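Local coordinates for hypothetical protein (Parabacteroides merdae, PDB 4OO3) that is of unknown function but is probably an NAD(P)-dependent oxidoreductase, with an N-terminal nucleotide-binding Rossmann domain joined to a C-terminal oxidoreductase domain, at residues 114-119 against 144-149; 22-27 against 93-98; 104-109 against 131-136; 148-153 against 400-405. All blocks are in the same frame, centred on the assembly; numbering follows the deposited sequence.

Contacts 1, 2 and 4 lie in the buried middle of the chain; the centre of contact 3 is about 19 Å from the chain centre, and its charged edge, at E133, is exposed. Contacts 1 and 2 share the parallel Rossmann sheet, where strands 91-94 and 114-117 are neighbours. Contact 3 pairs two helices on the face that carries V115 and L145, while contact 4 continues from I148 and M149 to helix 395-412, which packs on the other face. Contact 1 depends on backbone hydrogen bonds and contact 2 on small apolar groups. Contact 3 is apolar with a charged fringe, and contact 4 combines a valine with two amides and a water.

Contact 1: residues 114-119 against 144-149; sequences NVLSDK and MLYDIM
The Y146 ring receives L116 at its edge: CD1 of L116 lies near the ring plane, 4.0 Å from Y146 CD2. F406 and M423 also touch this side chain, and its OH is hydrogen-bonded to E419. The N114 amide uses OD1 like a backbone carbonyl and takes the N-H of M144 in plane on a lone pair, OD1 to N 2.9 Å; its ND2 is bonded to N90 O. N114, L116 and Y146 belong to strands 114-117 and 145-147, which run parallel at the edge of the Rossmann sheet, connected by helix 125-140 in a beta-alpha-beta unit. V115 straddles L145: its N donates to M144 O, and its O accepts from Y146 N. The next bond, S117 N to Y146 O, is nearly straight (172°).

V115 and L145 lie side by side on one face, CG1 to CD1 3.7 Å, beneath helices 98-110 and 125-140. On the other face, which helix 395-412 covers, L116 CG stands anti to the backbone N (chi1 -179°); the L116 and I148 side chains cross at about a right angle, CD1 of L116 3.8 Å from CG1 of I148. Past the strands, D118-K119 and the following proline recall the E-K-P motif of Gfo/Idh/MocA oxidoreductases. The K119 chain crosses the M149 tip, CB to CE 3.5 Å, and its NZ forms a salt bridge with D218. The D118 carboxylate is held at both oxygens, OD2 by H23 ND1 and OD1 by a water. The water donates to D118 OD1 at 2.6 Å and to I148 O at 2.8 Å.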
loop_
_atom_site.group_PDB
_atom_site.type_symbol
_atom_site.label_atom_id
_atom_site.label_comp_id
_atom_site.label_asym_id
_atom_site.label_seq_id
_atom_site.Cartn_x
_atom_site.Cartn_y
_atom_site.Cartn_z
ATOM N N ASN A 114 11.288 10.768 13.864
ATOM C CA ASN A 114 11.021 9.549 13.077
ATOM C C ASN A 114 9.745 9.720 12.279
ATOM O O ASN A 114 8.898 10.526 12.651
ATOM C CB ASN A 114 10.864 8.328 13.984
ATOM C CG ASN A 114 12.103 8.038 14.813
ATOM O OD1 ASN A 114 13.050 7.413 14.345
ATOM N ND2 ASN A 114 12.086 8.466 16.060
ATOM N N VAL A 115 9.589 8.964 11.192
ATOM C CA VAL A 115 8.423 9.143 10.314
ATOM C C VAL A 115 7.788 7.825 9.867
ATOM O O VAL A 115 8.456 6.962 9.299
ATOM C CB VAL A 115 8.800 9.955 9.057
ATOM C CG1 VAL A 115 7.608 10.103 8.117
ATOM C CG2 VAL A 115 9.344 11.314 9.446
ATOM N N LEU A 116 6.493 7.688 10.125
ATOM C CA LEU A 116 5.678 6.646 9.509
ATOM C C LEU A 116 4.757 7.341 8.505
ATOM O O LEU A 116 3.896 8.138 8.878
ATOM C CB LEU A 116 4.848 5.891 10.560
ATOM C CG LEU A 116 3.950 4.748 10.071
ATOM C CD1 LEU A 116 4.786 3.617 9.490
ATOM C CD2 LEU A 116 3.086 4.221 11.203
ATOM N N SER A 117 4.940 7.039 7.227
ATOM C CA SER A 117 4.125 7.646 6.188
ATOM C C SER A 117 3.351 6.580 5.454
ATOM O O SER A 117 3.871 5.508 5.169
ATOM C CB SER A 117 5.012 8.390 5.194
ATOM O OG SER A 117 4.271 8.794 4.054
ATOM N N ASP A 118 2.103 6.881 5.134
ATOM C CA ASP A 118 1.376 6.094 4.167
ATOM C C ASP A 118 2.079 6.194 2.807
ATOM O O ASP A 118 2.859 7.119 2.549
ATOM C CB ASP A 118 -0.056 6.608 4.034
ATOM C CG ASP A 118 -1.002 5.566 3.460
ATOM O OD1 ASP A 118 -0.565 4.415 3.211
ATOM O OD2 ASP A 118 -2.192 5.897 3.277
ATOM N N LYS A 119 1.822 5.222 1.949
ATOM C CA LYS A 119 2.224 5.323 0.552
ATOM C C LYS A 119 1.388 6.372 -0.191
ATOM O O LYS A 119 0.298 6.734 0.258
ATOM C CB LYS A 119 2.109 3.960 -0.144
ATOM C CG LYS A 119 0.824 3.179 0.146
ATOM C CD LYS A 119 -0.116 3.075 -1.037
ATOM C CE LYS A 119 -0.854 4.363 -1.320
ATOM N NZ LYS A 119 -2.122 4.068 -2.022
HETATM N N MSE A 144 14.235 6.549 11.836
HETATM C CA MSE A 144 13.588 5.668 10.894
HETATM C C MSE A 144 12.618 6.412 10.031
HETATM O O MSE A 144 11.909 7.296 10.500
HETATM C CB MSE A 144 12.821 4.601 11.646
HETATM C CG MSE A 144 13.666 3.342 11.779
HETATM SE SE MSE A 144 12.684 2.083 12.920
HETATM C CE MSE A 144 11.078 2.017 11.809
ATOM N N LEU A 145 12.606 6.047 8.754
ATOM C CA LEU A 145 11.560 6.431 7.812
ATOM C C LEU A 145 10.931 5.132 7.325
ATOM O O LEU A 145 11.639 4.239 6.873
ATOM C CB LEU A 145 12.160 7.218 6.629
ATOM C CG LEU A 145 11.242 7.535 5.440
ATOM C CD1 LEU A 145 9.987 8.285 5.875
ATOM C CD2 LEU A 145 11.995 8.342 4.399
ATOM N N TYR A 146 9.610 5.023 7.417
ATOM C CA TYR A 146 8.916 3.788 7.043
ATOM C C TYR A 146 7.592 4.098 6.372
ATOM O O TYR A 146 6.936 5.077 6.730
ATOM C CB TYR A 146 8.668 2.940 8.286
ATOM C CG TYR A 146 8.472 1.465 8.029
ATOM C CD1 TYR A 146 9.370 0.753 7.249
ATOM C CD2 TYR A 146 7.418 0.767 8.607
ATOM C CE1 TYR A 146 9.210 -0.603 7.026
ATOM C CE2 TYR A 146 7.252 -0.593 8.384
ATOM C CZ TYR A 146 8.154 -1.265 7.590
ATOM O OH TYR A 146 8.017 -2.605 7.358
ATOM N N ASP A 147 7.207 3.283 5.393
ATOM C CA ASP A 147 5.861 3.374 4.840
ATOM C C ASP A 147 4.992 2.171 5.219
ATOM O O ASP A 147 5.427 1.275 5.927
ATOM C CB ASP A 147 5.862 3.682 3.325
ATOM C CG ASP A 147 6.487 2.589 2.471
ATOM O OD1 ASP A 147 6.816 1.488 2.972
ATOM O OD2 ASP A 147 6.630 2.851 1.257
ATOM N N ILE A 148 3.748 2.184 4.760
ATOM C CA ILE A 148 2.736 1.268 5.242
ATOM C C ILE A 148 2.282 0.315 4.131
ATOM O O ILE A 148 1.361 0.626 3.370
ATOM C CB ILE A 148 1.549 2.070 5.816
ATOM C CG1 ILE A 148 2.059 3.006 6.922
ATOM C CG2 ILE A 148 0.476 1.125 6.350
ATOM C CD1 ILE A 148 1.072 4.065 7.366
HETATM N N MSE A 149 2.952 -0.838 4.052
HETATM C CA MSE A 149 2.633 -1.891 3.090
HETATM C C MSE A 149 1.736 -2.918 3.754
HETATM O O MSE A 149 2.197 -3.935 4.267
HETATM C CB MSE A 149 3.920 -2.556 2.587
HETATM C CG MSE A 149 4.860 -1.578 1.891
HETATM SE SE MSE A 149 4.083 -1.006 0.178
HETATM C CE MSE A 149 3.530 0.810 0.651
HETATM O O HOH W 1 -1.145 1.904 3.123
#

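Contact 2: residues 22-27 against 93-98; sequences FHAALV and IQAGNN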
loop_
_atom_site.group_PDB
_atom_site.type_symbol
_atom_site.label_atom_id
_atom_site.label_comp_id
_atom_site.label_asym_id
_atom_site.label_seq_id
_atom_site.Cartn_x
_atom_site.Cartn_y
_atom_site.Cartn_z
ATOM N N PHE A 22 -7.976 8.725 5.947
ATOM C CA PHE A 22 -8.376 7.899 7.105
ATOM C C PHE A 22 -7.189 7.248 7.817
ATOM O O PHE A 22 -7.201 7.051 9.031
ATOM C CB PHE A 22 -9.368 6.815 6.620
ATOM C CG PHE A 22 -9.727 5.766 7.653
ATOM C CD1 PHE A 22 -10.078 6.119 8.948
ATOM C CD2 PHE A 22 -9.765 4.422 7.300
ATOM C CE1 PHE A 22 -10.424 5.157 9.882
ATOM C CE2 PHE A 22 -10.116 3.453 8.226
ATOM C CZ PHE A 22 -10.445 3.822 9.520
ATOM N N HIS A 23 -6.162 6.889 7.049
ATOM C CA HIS A 23 -4.985 6.197 7.605
ATOM C C HIS A 23 -4.220 7.016 8.643
ATOM O O HIS A 23 -3.628 6.445 9.558
ATOM C CB HIS A 23 -4.033 5.731 6.504
ATOM C CG HIS A 23 -4.594 4.643 5.648
ATOM N ND1 HIS A 23 -3.998 4.235 4.477
ATOM C CD2 HIS A 23 -5.713 3.893 5.782
ATOM C CE1 HIS A 23 -4.716 3.272 3.931
ATOM N NE2 HIS A 23 -5.761 3.044 4.705
ATOM N N ALA A 24 -4.249 8.341 8.522
ATOM C CA ALA A 24 -3.708 9.197 9.571
ATOM C C ALA A 24 -4.353 8.871 10.925
ATOM O O ALA A 24 -3.674 8.839 11.952
ATOM C CB ALA A 24 -3.912 10.666 9.226
ATOM N N ALA A 25 -5.659 8.623 10.921
ATOM C CA ALA A 25 -6.372 8.266 12.148
ATOM C C ALA A 25 -6.226 6.791 12.491
ATOM O O ALA A 25 -6.142 6.435 13.657
ATOM C CB ALA A 25 -7.844 8.635 12.039
ATOM N N LEU A 26 -6.181 5.931 11.479
ATOM C CA LEU A 26 -6.148 4.485 11.705
ATOM C C LEU A 26 -4.970 4.071 12.577
ATOM O O LEU A 26 -5.051 3.083 13.296
ATOM C CB LEU A 26 -6.100 3.736 10.369
ATOM C CG LEU A 26 -6.389 2.233 10.360
ATOM C CD1 LEU A 26 -7.635 1.909 11.173
ATOM C CD2 LEU A 26 -6.545 1.743 8.927
ATOM N N VAL A 27 -3.881 4.830 12.516
ATOM C CA VAL A 27 -2.734 4.603 13.395
ATOM C C VAL A 27 -3.149 4.611 14.864
ATOM O O VAL A 27 -2.584 3.879 15.678
ATOM C CB VAL A 27 -1.638 5.676 13.172
ATOM C CG1 VAL A 27 -0.564 5.607 14.251
ATOM C CG2 VAL A 27 -1.008 5.514 11.792
ATOM N N ILE A 93 3.319 11.220 11.838
ATOM C CA ILE A 93 2.448 10.407 11.006
ATOM C C ILE A 93 1.973 11.218 9.799
ATOM O O ILE A 93 1.273 12.223 9.961
ATOM C CB ILE A 93 1.206 9.942 11.800
ATOM C CG1 ILE A 93 1.625 9.206 13.083
ATOM C CG2 ILE A 93 0.303 9.081 10.923
ATOM C CD1 ILE A 93 2.479 7.978 12.849
ATOM N N GLN A 94 2.330 10.782 8.594
ATOM C CA GLN A 94 1.938 11.499 7.372
ATOM C C GLN A 94 1.007 10.662 6.491
ATOM O O GLN A 94 1.414 9.651 5.934
ATOM C CB GLN A 94 3.179 11.947 6.580
ATOM C CG GLN A 94 3.077 13.370 6.025
ATOM C CD GLN A 94 1.895 13.557 5.073
ATOM O OE1 GLN A 94 1.679 12.746 4.173
ATOM N NE2 GLN A 94 1.114 14.619 5.281
ATOM N N ALA A 95 -0.246 11.090 6.384
ATOM C CA ALA A 95 -1.202 10.482 5.464
ATOM C C ALA A 95 -2.176 11.539 4.964
ATOM O O ALA A 95 -2.985 12.058 5.730
ATOM C CB ALA A 95 -1.962 9.342 6.128
ATOM N N GLY A 96 -2.083 11.847 3.674
ATOM C CA GLY A 96 -2.975 12.798 3.048
ATOM C C GLY A 96 -2.448 13.279 1.719
ATOM O O GLY A 96 -2.273 12.494 0.785
ATOM N N ASN A 97 -2.191 14.577 1.640
ATOM C CA ASN A 97 -1.759 15.189 0.399
ATOM C C ASN A 97 -0.363 14.723 -0.020
ATOM O O ASN A 97 0.633 15.088 0.593
ATOM C CB ASN A 97 -1.804 16.707 0.516
ATOM C CG ASN A 97 -1.732 17.384 -0.824
ATOM O OD1 ASN A 97 -0.749 17.239 -1.545
ATOM N ND2 ASN A 97 -2.787 18.102 -1.182
ATOM N N ASN A 98 -0.311 13.931 -1.087
ATOM C CA ASN A 98 0.923 13.285 -1.525
ATOM C C ASN A 98 1.861 14.204 -2.293
ATOM O O ASN A 98 3.044 13.906 -2.427
ATOM C CB ASN A 98 0.599 12.047 -2.369
ATOM C CG ASN A 98 -0.146 10.985 -1.580
ATOM O OD1 ASN A 98 0.135 10.765 -0.412
ATOM N ND2 ASN A 98 -1.096 10.320 -2.219
#
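The short helix after the first strand of the Rossmann domain brings A24 and V27 against I93, near the end of strand 91-94, and A95, just beyond it. The A95 methyl points into the helix backbone: CB lies 3.5 Å from A24 N, and it meets the A24 methyl at 3.9 Å between the two CB atoms. H23 adds its CB to the same spot, 4.2 Å from A95 CB. No hydrogen bond crosses here; with alanine on both sides, helix and chain come close, the CA atoms of A24 and A95 being 5.0 Å apart.

One turn on, V27 and I93 meet tip to tip. The first torsion of I93 (chi1 -55°) puts CG2 anti to the backbone N, where it lies 3.9 Å from V27 CG2. The other branch of I93 touches as well, CD1 lying 4.1 Å from V27 CG1. In Rossmann folds the turn after the first strand and the carboxyl ends of the central strands usually frame the dinucleotide site, and this contact joins those two regions. The H23 ring turns away from 93-98; ND1 is hydrogen-bonded to D118 OD2 and NE2 to H395 NE2. Beyond A95 the chain passes G96 to N97, the N-cap of helix 98-110; OD1 of N97 accepts from K100 N. F399 of helix 395-412 lies against V27.

Contact 3: residues 104-109 against 131-136; sequences YIKKTL and LEECFA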
loop_
_atom_site.group_PDB
_atom_site.type_symbol
_atom_site.label_atom_id
_atom_site.label_comp_id
_atom_site.label_asym_id
_atom_site.label_seq_id
_atom_site.Cartn_x
_atom_site.Cartn_y
_atom_site.Cartn_z
ATOM N N TYR A 104 7.518 17.582 3.396
ATOM C CA TYR A 104 7.196 17.399 4.809
ATOM C C TYR A 104 8.126 16.380 5.454
ATOM O O TYR A 104 8.678 16.612 6.526
ATOM C CB TYR A 104 5.776 16.854 4.995
ATOM C CG TYR A 104 4.609 17.776 4.714
ATOM C CD1 TYR A 104 4.761 19.158 4.597
ATOM C CD2 TYR A 104 3.325 17.246 4.619
ATOM C CE1 TYR A 104 3.663 19.973 4.370
ATOM C CE2 TYR A 104 2.230 18.050 4.388
ATOM C CZ TYR A 104 2.403 19.410 4.266
ATOM O OH TYR A 104 1.293 20.187 4.037
ATOM N N ILE A 105 8.262 15.227 4.806
ATOM C CA ILE A 105 9.086 14.144 5.332
ATOM C C ILE A 105 10.533 14.579 5.522
ATOM O O ILE A 105 11.127 14.311 6.560
ATOM C CB ILE A 105 9.006 12.881 4.439
ATOM C CG1 ILE A 105 7.628 12.219 4.597
ATOM C CG2 ILE A 105 10.102 11.884 4.804
ATOM C CD1 ILE A 105 7.363 11.055 3.659
ATOM N N LYS A 106 11.103 15.244 4.526
ATOM C CA LYS A 106 12.494 15.681 4.615
ATOM C C LYS A 106 12.737 16.602 5.825
ATOM O O LYS A 106 13.659 16.381 6.613
ATOM C CB LYS A 106 12.928 16.387 3.324
ATOM C CG LYS A 106 14.437 16.480 3.180
ATOM C CD LYS A 106 14.863 17.662 2.334
ATOM C CE LYS A 106 14.766 18.972 3.100
ATOM N NZ LYS A 106 15.675 20.000 2.518
ATOM N N LYS A 107 11.897 17.620 5.977
ATOM C CA LYS A 107 12.085 18.613 7.038
ATOM C C LYS A 107 11.893 18.012 8.418
ATOM O O LYS A 107 12.532 18.435 9.384
ATOM C CB LYS A 107 11.137 19.791 6.857
ATOM C CG LYS A 107 11.312 20.498 5.525
ATOM C CD LYS A 107 10.892 21.950 5.606
ATOM C CE LYS A 107 11.978 22.778 6.267
ATOM N NZ LYS A 107 11.523 24.169 6.489
ATOM N N THR A 108 11.014 17.018 8.505
ATOM C CA THR A 108 10.766 16.335 9.763
ATOM C C THR A 108 11.977 15.502 10.183
ATOM O O THR A 108 12.362 15.508 11.347
ATOM C CB THR A 108 9.513 15.453 9.666
ATOM O OG1 THR A 108 8.388 16.268 9.316
ATOM C CG2 THR A 108 9.236 14.781 10.978
ATOM N N LEU A 109 12.573 14.786 9.237
ATOM C CA LEU A 109 13.747 13.961 9.526
ATOM C C LEU A 109 14.957 14.812 9.920
ATOM O O LEU A 109 15.672 14.464 10.860
ATOM C CB LEU A 109 14.087 13.071 8.329
ATOM C CG LEU A 109 13.053 11.996 7.989
ATOM C CD1 LEU A 109 13.272 11.489 6.572
ATOM C CD2 LEU A 109 13.097 10.847 8.986
ATOM N N LEU A 131 13.335 11.808 -1.869
ATOM C CA LEU A 131 13.114 10.678 -0.965
ATOM C C LEU A 131 14.407 9.936 -0.681
ATOM O O LEU A 131 14.570 9.386 0.399
ATOM C CB LEU A 131 12.090 9.707 -1.550
ATOM C CG LEU A 131 11.702 8.479 -0.716
ATOM C CD1 LEU A 131 11.009 8.897 0.570
ATOM C CD2 LEU A 131 10.804 7.552 -1.515
ATOM N N GLU A 132 15.310 9.897 -1.657
ATOM C CA GLU A 132 16.646 9.350 -1.438
ATOM C C GLU A 132 17.405 10.147 -0.386
ATOM O O GLU A 132 18.059 9.566 0.470
ATOM C CB GLU A 132 17.458 9.340 -2.731
ATOM C CG GLU A 132 16.995 8.323 -3.749
ATOM C CD GLU A 132 17.826 8.381 -5.006
ATOM O OE1 GLU A 132 17.782 9.413 -5.709
ATOM O OE2 GLU A 132 18.538 7.399 -5.272
ATOM N N GLU A 133 17.325 11.476 -0.461
ATOM C CA GLU A 133 17.943 12.336 0.555
ATOM C C GLU A 133 17.343 12.053 1.948
ATOM O O GLU A 133 18.080 11.937 2.936
ATOM C CB GLU A 133 17.783 13.820 0.190
ATOM C CG GLU A 133 18.753 14.744 0.919
ATOM C CD GLU A 133 18.493 16.224 0.667
ATOM O OE1 GLU A 133 17.691 16.562 -0.227
ATOM O OE2 GLU A 133 19.101 17.063 1.369
ATOM N N CYS A 134 16.014 11.931 2.006
ATOM C CA CYS A 134 15.302 11.573 3.240
ATOM C C CYS A 134 15.889 10.322 3.885
ATOM O O CYS A 134 16.154 10.300 5.091
ATOM C CB CYS A 134 13.811 11.332 2.971
ATOM S SG CYS A 134 12.870 12.775 2.434
ATOM N N PHE A 135 16.096 9.282 3.085
ATOM C CA PHE A 135 16.691 8.057 3.608
ATOM C C PHE A 135 18.139 8.259 4.051
ATOM O O PHE A 135 18.579 7.655 5.029
ATOM C CB PHE A 135 16.567 6.911 2.603
ATOM C CG PHE A 135 15.213 6.246 2.616
ATOM C CD1 PHE A 135 14.742 5.634 3.762
ATOM C CD2 PHE A 135 14.422 6.227 1.487
ATOM C CE1 PHE A 135 13.505 5.025 3.785
ATOM C CE2 PHE A 135 13.183 5.614 1.500
ATOM C CZ PHE A 135 12.723 5.014 2.652
ATOM N N ALA A 136 18.867 9.125 3.347
ATOM C CA ALA A 136 20.237 9.473 3.739
ATOM C C ALA A 136 20.248 10.229 5.070
ATOM O O ALA A 136 21.076 9.957 5.942
ATOM C CB ALA A 136 20.910 10.298 2.655
#
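C134 points between I105, K106 and L109, and its side chain can be followed in two steps. CB touches L109 CD1 at 3.6 Å and lies farther, 4.2 Å, from I105 CG2. SG is anti to the carbonyl carbon (chi1 -65°) and ends against the backbone of the opposite helix, 3.7 Å from both N and CA of K106. There I105 CG2 closes on the sulphur from another direction, at 3.8 Å, while K106 CB and CG also rest on it. L109 CD1 reaches past CB to the main chain, 3.5 Å from C134 O.

Helices 98-110 and 125-140 belong to successive beta-alpha-beta crossovers of the Rossmann fold and lie next to each other on one face of the parallel sheet. The axes of 104-109 and 131-136 approach to 9.3 Å, inclined by 18°, and L145 of the end strand beneath touches I105, L109 and C134 alike. Toward solvent the character changes. K106 CD passes E133 OE1 at 4.0 Å, with the two chains crossing obliquely. The opposite charges do not touch, K106 NZ standing 4.7 Å from E133 OE2; NZ makes a long, weak ion pair with E110. Within helix 98-110, T108 OG1 donates to Y104 O from the face of the carbonyl plane opposite to that used by T108 N.

Contact 4: residues 148-153 against 400-405; sequences IMTERN and GQVTEH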
loop_
_atom_site.group_PDB
_atom_site.type_symbol
_atom_site.label_atom_id
_atom_site.label_comp_id
_atom_site.label_asym_id
_atom_site.label_seq_id
_atom_site.Cartn_x
_atom_site.Cartn_y
_atom_site.Cartn_z
ATOM N N ILE A 148 3.748 2.184 4.760
ATOM C CA ILE A 148 2.736 1.268 5.242
ATOM C C ILE A 148 2.282 0.315 4.131
ATOM O O ILE A 148 1.361 0.626 3.370
ATOM C CB ILE A 148 1.549 2.070 5.816
ATOM C CG1 ILE A 148 2.059 3.006 6.922
ATOM C CG2 ILE A 148 0.476 1.125 6.350
ATOM C CD1 ILE A 148 1.072 4.065 7.366
HETATM N N MSE A 149 2.952 -0.838 4.052
HETATM C CA MSE A 149 2.633 -1.891 3.090
HETATM C C MSE A 149 1.736 -2.918 3.754
HETATM O O MSE A 149 2.197 -3.935 4.267
HETATM C CB MSE A 149 3.920 -2.556 2.587
HETATM C CG MSE A 149 4.860 -1.578 1.891
HETATM SE SE MSE A 149 4.083 -1.006 0.178
HETATM C CE MSE A 149 3.530 0.810 0.651
ATOM N N THR A 150 0.436 -2.661 3.727
ATOM C CA THR A 150 -0.543 -3.519 4.395
ATOM C C THR A 150 -0.711 -4.920 3.775
ATOM O O THR A 150 -0.978 -5.887 4.487
ATOM C CB THR A 150 -1.916 -2.826 4.423
ATOM O OG1 THR A 150 -2.234 -2.344 3.111
ATOM C CG2 THR A 150 -1.903 -1.653 5.390
ATOM N N GLU A 151 -0.529 -5.028 2.462
ATOM C CA GLU A 151 -0.883 -6.249 1.729
ATOM C C GLU A 151 0.063 -7.408 1.998
ATOM O O GLU A 151 -0.255 -8.557 1.687
ATOM C CB GLU A 151 -0.959 -5.966 0.225
ATOM C CG GLU A 151 -1.919 -4.841 -0.121
ATOM C CD GLU A 151 -3.254 -4.990 0.593
ATOM O OE1 GLU A 151 -3.937 -6.014 0.350
ATOM O OE2 GLU A 151 -3.605 -4.101 1.406
ATOM N N ARG A 152 1.216 -7.104 2.585
ATOM C CA ARG A 152 2.122 -8.125 3.086
ATOM C C ARG A 152 1.484 -9.002 4.155
ATOM O O ARG A 152 1.916 -10.132 4.380
ATOM C CB ARG A 152 3.334 -7.463 3.714
ATOM C CG ARG A 152 4.187 -6.678 2.750
ATOM C CD ARG A 152 5.382 -6.134 3.495
ATOM N NE ARG A 152 6.241 -5.331 2.643
ATOM C CZ ARG A 152 7.312 -4.688 3.078
ATOM N NH1 ARG A 152 7.642 -4.736 4.361
ATOM N NH2 ARG A 152 8.052 -3.983 2.232
ATOM N N ASN A 153 0.488 -8.456 4.846
ATOM C CA ASN A 153 -0.128 -9.124 5.981
ATOM C C ASN A 153 -1.397 -9.871 5.612
ATOM O O ASN A 153 -1.949 -10.590 6.436
ATOM C CB ASN A 153 -0.421 -8.095 7.061
ATOM C CG ASN A 153 0.841 -7.416 7.564
ATOM O OD1 ASN A 153 1.872 -8.060 7.728
ATOM N ND2 ASN A 153 0.767 -6.119 7.812
ATOM N N GLY A 400 -2.859 -2.285 11.419
ATOM C CA GLY A 400 -2.393 -2.376 12.802
ATOM C C GLY A 400 -1.122 -3.195 12.951
ATOM O O GLY A 400 -0.261 -2.855 13.756
ATOM N N GLN A 401 -0.998 -4.263 12.164
ATOM C CA GLN A 401 0.195 -5.101 12.205
ATOM C C GLN A 401 1.424 -4.314 11.760
ATOM O O GLN A 401 2.495 -4.454 12.347
ATOM C CB GLN A 401 0.032 -6.340 11.322
ATOM C CG GLN A 401 -0.892 -7.399 11.883
ATOM C CD GLN A 401 -1.130 -8.529 10.894
ATOM O OE1 GLN A 401 -0.180 -9.167 10.428
ATOM N NE2 GLN A 401 -2.399 -8.782 10.562
ATOM N N VAL A 402 1.258 -3.483 10.731
ATOM C CA VAL A 402 2.347 -2.640 10.243
ATOM C C VAL A 402 2.758 -1.639 11.315
ATOM O O VAL A 402 3.949 -1.456 11.574
ATOM C CB VAL A 402 1.975 -1.877 8.947
ATOM C CG1 VAL A 402 3.143 -1.016 8.472
ATOM C CG2 VAL A 402 1.572 -2.849 7.846
ATOM N N THR A 403 1.775 -0.992 11.934
ATOM C CA THR A 403 2.046 -0.003 12.982
ATOM C C THR A 403 2.816 -0.632 14.145
ATOM O O THR A 403 3.801 -0.064 14.615
ATOM C CB THR A 403 0.742 0.656 13.489
ATOM O OG1 THR A 403 -0.006 1.157 12.375
ATOM C CG2 THR A 403 1.040 1.798 14.422
ATOM N N GLU A 404 2.369 -1.811 14.580
ATOM C CA GLU A 404 3.054 -2.597 15.618
ATOM C C GLU A 404 4.475 -2.958 15.225
ATOM O O GLU A 404 5.389 -2.863 16.046
ATOM C CB GLU A 404 2.307 -3.897 15.895
ATOM C CG GLU A 404 0.987 -3.724 16.619
ATOM C CD GLU A 404 0.163 -4.999 16.625
ATOM O OE1 GLU A 404 0.754 -6.090 16.801
ATOM O OE2 GLU A 404 -1.074 -4.909 16.443
ATOM N N HIS A 405 4.652 -3.388 13.975
ATOM C CA HIS A 405 5.982 -3.694 13.443
ATOM C C HIS A 405 6.870 -2.451 13.529
ATOM O O HIS A 405 8.022 -2.538 13.950
ATOM C CB HIS A 405 5.890 -4.237 12.003
ATOM C CG HIS A 405 7.220 -4.552 11.377
ATOM N ND1 HIS A 405 7.943 -3.625 10.653
ATOM C CD2 HIS A 405 7.949 -5.696 11.348
ATOM C CE1 HIS A 405 9.063 -4.177 10.217
ATOM N NE2 HIS A 405 9.090 -5.435 10.624
HETATM O O HOH W 2 -1.215 -11.670 9.133
#
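V402 sends its two methyl groups to different parts of segment 148-153. CG1, anti to the backbone N (chi1 -180°), meets I148 CG2 at 4.0 Å; CG2 lies 3.4 Å from N153 ND2 and also faces M149 O and T150. Beside it the N153 and Q401 side chains run past one another in opposite senses, with their amide planes 31° apart. Q401 OE1 comes within 3.5 Å of N153 CG, and Q401 CB lies 3.6 Å from N153 ND2. A water bridges N153 O and Q401 OE1, donating to both at 3.0 Å.

Around this first shell stand the groups that set it. N153 CG is anti to its carbonyl carbon (chi1 -61°), and ND2 donates to H398 O, a main-chain carbonyl of helix 395-412 itself. Residues 150-153 are helical in their backbone angles; N153 N is bonded to T150 O, and T150 OG1 to E151 OE2. R152 forms salt bridges to D225 and E419, and Y146 backs V402.

Helix 395-412 thus packs against the sheet face carrying Y146 and against the chain that leaves strand 145-147, some 250 residues earlier in the sequence, consistent with a junction between the Rossmann part and the C-terminal part of the protein. No hydrogen bond runs straight between the two segments, and the V402 packing contributes no directional bond, so the polar link of loop to helix rests on N153 ND2 to H398 O and on the shared water.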